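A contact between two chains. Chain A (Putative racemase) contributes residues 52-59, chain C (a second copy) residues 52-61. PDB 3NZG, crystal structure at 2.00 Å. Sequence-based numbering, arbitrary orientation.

Chain A, residues 52-59: PDAILAYA
Chain C, residues 52-61: PDAILAYANI

Two helical segments, one from each copy of the protein, lie almost exactly antiparallel (177°), their axes 8.2 Å apart at closest approach. Backbone angles stay near -65/-42 through residue 58; psi then opens to -13 at Ala A59 and -17 at Ala C59. Bonds from N of i+4 to O of i, such as Tyr C58 N to Ala C54 O (3.0 Å), hold each helix. The register is reciprocal: Ala A54 CA lies 5.0 Å from Tyr C58 CA, and Tyr A58 CA 5.0 Å from Ala C54 CA. Such close backbones demand small side chains, and no hydrogen bond crosses between the stretches, so packing does the work.

Along chain C, Pro C52 opens the stretch out of reach of chain A; it lacks an amide hydrogen, but its O accepts from Leu C56 N at 2.9 Å. Asp C53 (chi1 p, 52°) is exposed, as suits a carboxylate, and its backbone O receives Ala A57 CB at 3.9 Å. Ala C54 sets its CB 4.4 Å from Tyr A58 CA, a methyl lying against backbone. Ile C55 (m, m) points away and is buried elsewhere in the structure, while Leu C56 (t, p) points sideways, beyond contact.

Ala C57 is the centre: its CB points toward chain A and meets Ala A57 CB at 3.3 Å, a very tight methyl pair. The same CB lies 4.0 Å from Asp A53 O and 4.2 Å from Ala A54 CA, mirroring the contacts of Ala A57. Tyr C58 (chi1 t, chi2 77°) directs its CB away, so its bulk does not separate the backbones; its CA lies 4.3 Å from Ala A54 CB.

Past the helix, polar, exposed Asn C60 (-110/12; chi1 m) donates its N to Ala C57 O at 3.0 Å, tightening the turn. Ile C61 (-66/163; p, t) extends the contact: its CG2 packs 3.9 Å from Ala A54 CB, its CA 3.7 Å from OD2 of Asp A53 (chi1 p, 51°).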

# COMPACT_ATOMS: atom_id res chain seq x y z
N PRO A 52 42.29 -17.61 -4.36
CA PRO A 52 43.15 -17.31 -5.51
C PRO A 52 43.16 -18.40 -6.58
O PRO A 52 43.15 -18.09 -7.78
CB PRO A 52 44.52 -17.11 -4.88
CG PRO A 52 44.19 -16.60 -3.50
CD PRO A 52 43.04 -17.50 -3.10
N ASP A 53 43.20 -19.66 -6.17
CA ASP A 53 43.22 -20.73 -7.16
C ASP A 53 41.87 -20.90 -7.88
O ASP A 53 41.82 -21.23 -9.06
CB ASP A 53 43.70 -22.05 -6.53
CG ASP A 53 42.95 -22.42 -5.27
OD1 ASP A 53 42.79 -21.56 -4.37
OD2 ASP A 53 42.54 -23.60 -5.17
N ALA A 54 40.78 -20.64 -7.16
CA ALA A 54 39.46 -20.74 -7.77
C ALA A 54 39.34 -19.61 -8.80
O ALA A 54 38.91 -19.83 -9.92
CB ALA A 54 38.38 -20.59 -6.70
N ILE A 55 39.76 -18.41 -8.40
CA ILE A 55 39.70 -17.25 -9.28
C ILE A 55 40.54 -17.45 -10.54
O ILE A 55 40.10 -17.12 -11.64
CB ILE A 55 40.16 -15.98 -8.53
CG1 ILE A 55 39.17 -15.64 -7.41
CG2 ILE A 55 40.30 -14.82 -9.50
CD1 ILE A 55 37.79 -15.24 -7.91
N LEU A 56 41.75 -17.97 -10.38
CA LEU A 56 42.64 -18.20 -11.52
C LEU A 56 42.01 -19.18 -12.50
O LEU A 56 42.05 -18.98 -13.72
CB LEU A 56 44.00 -18.74 -11.06
CG LEU A 56 45.01 -18.99 -12.19
CD1 LEU A 56 45.25 -17.70 -12.94
CD2 LEU A 56 46.31 -19.53 -11.61
N ALA A 57 41.44 -20.26 -11.97
CA ALA A 57 40.81 -21.26 -12.81
C ALA A 57 39.64 -20.62 -13.57
O ALA A 57 39.43 -20.89 -14.75
CB ALA A 57 40.31 -22.42 -11.96
N TYR A 58 38.89 -19.77 -12.88
CA TYR A 58 37.75 -19.10 -13.50
C TYR A 58 38.20 -18.18 -14.63
O TYR A 58 37.54 -18.08 -15.66
CB TYR A 58 36.97 -18.29 -12.45
CG TYR A 58 35.75 -17.61 -13.03
CD1 TYR A 58 34.59 -18.33 -13.32
CD2 TYR A 58 35.78 -16.25 -13.37
CE1 TYR A 58 33.50 -17.72 -13.93
CE2 TYR A 58 34.69 -15.64 -13.99
CZ TYR A 58 33.55 -16.38 -14.27
OH TYR A 58 32.48 -15.78 -14.91
N ALA A 59 39.33 -17.51 -14.42
CA ALA A 59 39.87 -16.60 -15.43
C ALA A 59 40.44 -17.33 -16.64
O ALA A 59 40.70 -16.72 -17.67
CB ALA A 59 40.94 -15.72 -14.80
N PRO C 52 33.61 -27.01 -16.04
CA PRO C 52 34.18 -28.15 -15.30
C PRO C 52 35.47 -27.83 -14.56
O PRO C 52 35.63 -28.21 -13.40
CB PRO C 52 34.36 -29.20 -16.39
CG PRO C 52 33.19 -28.93 -17.29
CD PRO C 52 33.22 -27.41 -17.40
N ASP C 53 36.39 -27.13 -15.21
CA ASP C 53 37.66 -26.80 -14.57
C ASP C 53 37.52 -25.74 -13.48
O ASP C 53 38.27 -25.74 -12.51
CB ASP C 53 38.67 -26.36 -15.63
CG ASP C 53 38.14 -25.27 -16.55
OD1 ASP C 53 36.91 -25.24 -16.81
OD2 ASP C 53 38.96 -24.46 -17.02
N ALA C 54 36.54 -24.85 -13.64
CA ALA C 54 36.29 -23.81 -12.63
C ALA C 54 35.75 -24.49 -11.39
O ALA C 54 36.17 -24.19 -10.27
CB ALA C 54 35.29 -22.79 -13.17
N ILE C 55 34.80 -25.41 -11.59
CA ILE C 55 34.18 -26.15 -10.49
C ILE C 55 35.20 -27.02 -9.76
O ILE C 55 35.25 -27.03 -8.54
CB ILE C 55 33.04 -27.06 -11.00
CG1 ILE C 55 31.90 -26.20 -11.56
CG2 ILE C 55 32.54 -27.96 -9.87
CD1 ILE C 55 31.28 -25.27 -10.55
N LEU C 56 36.00 -27.75 -10.53
CA LEU C 56 37.02 -28.62 -9.94
C LEU C 56 37.89 -27.80 -8.99
O LEU C 56 38.12 -28.20 -7.84
CB LEU C 56 37.87 -29.25 -11.04
CG LEU C 56 38.93 -30.28 -10.62
CD1 LEU C 56 38.25 -31.49 -10.00
CD2 LEU C 56 39.75 -30.69 -11.85
N ALA C 57 38.36 -26.64 -9.47
CA ALA C 57 39.20 -25.75 -8.67
C ALA C 57 38.48 -25.29 -7.41
O ALA C 57 39.06 -25.28 -6.31
CB ALA C 57 39.61 -24.56 -9.50
N TYR C 58 37.22 -24.89 -7.55
CA TYR C 58 36.44 -24.43 -6.40
C TYR C 58 36.35 -25.55 -5.38
O TYR C 58 36.48 -25.34 -4.17
CB TYR C 58 35.03 -24.01 -6.83
CG TYR C 58 34.17 -23.54 -5.67
CD1 TYR C 58 34.35 -22.27 -5.12
CD2 TYR C 58 33.23 -24.38 -5.08
CE1 TYR C 58 33.61 -21.85 -4.02
CE2 TYR C 58 32.48 -23.96 -3.97
CZ TYR C 58 32.68 -22.70 -3.44
OH TYR C 58 31.97 -22.28 -2.34
N ALA C 59 36.11 -26.76 -5.87
CA ALA C 59 35.97 -27.92 -5.01
C ALA C 59 37.27 -28.28 -4.30
O ALA C 59 37.26 -29.00 -3.31
CB ALA C 59 35.48 -29.11 -5.81
N ASN C 60 38.39 -27.76 -4.79
CA ASN C 60 39.68 -28.07 -4.18
C ASN C 60 40.36 -26.94 -3.42
O ASN C 60 41.53 -27.06 -3.07
CB ASN C 60 40.64 -28.63 -5.23
CG ASN C 60 40.31 -30.06 -5.60
OD1 ASN C 60 40.29 -30.94 -4.74
ND2 ASN C 60 40.07 -30.30 -6.88
N ILE C 61 39.65 -25.84 -3.17
CA ILE C 61 40.26 -24.74 -2.44
C ILE C 61 40.59 -25.16 -1.02
O ILE C 61 40.08 -26.17 -0.52
CB ILE C 61 39.33 -23.52 -2.34
CG1 ILE C 61 38.13 -23.86 -1.45
CG2 ILE C 61 38.92 -23.07 -3.72
CD1 ILE C 61 37.24 -22.67 -1.15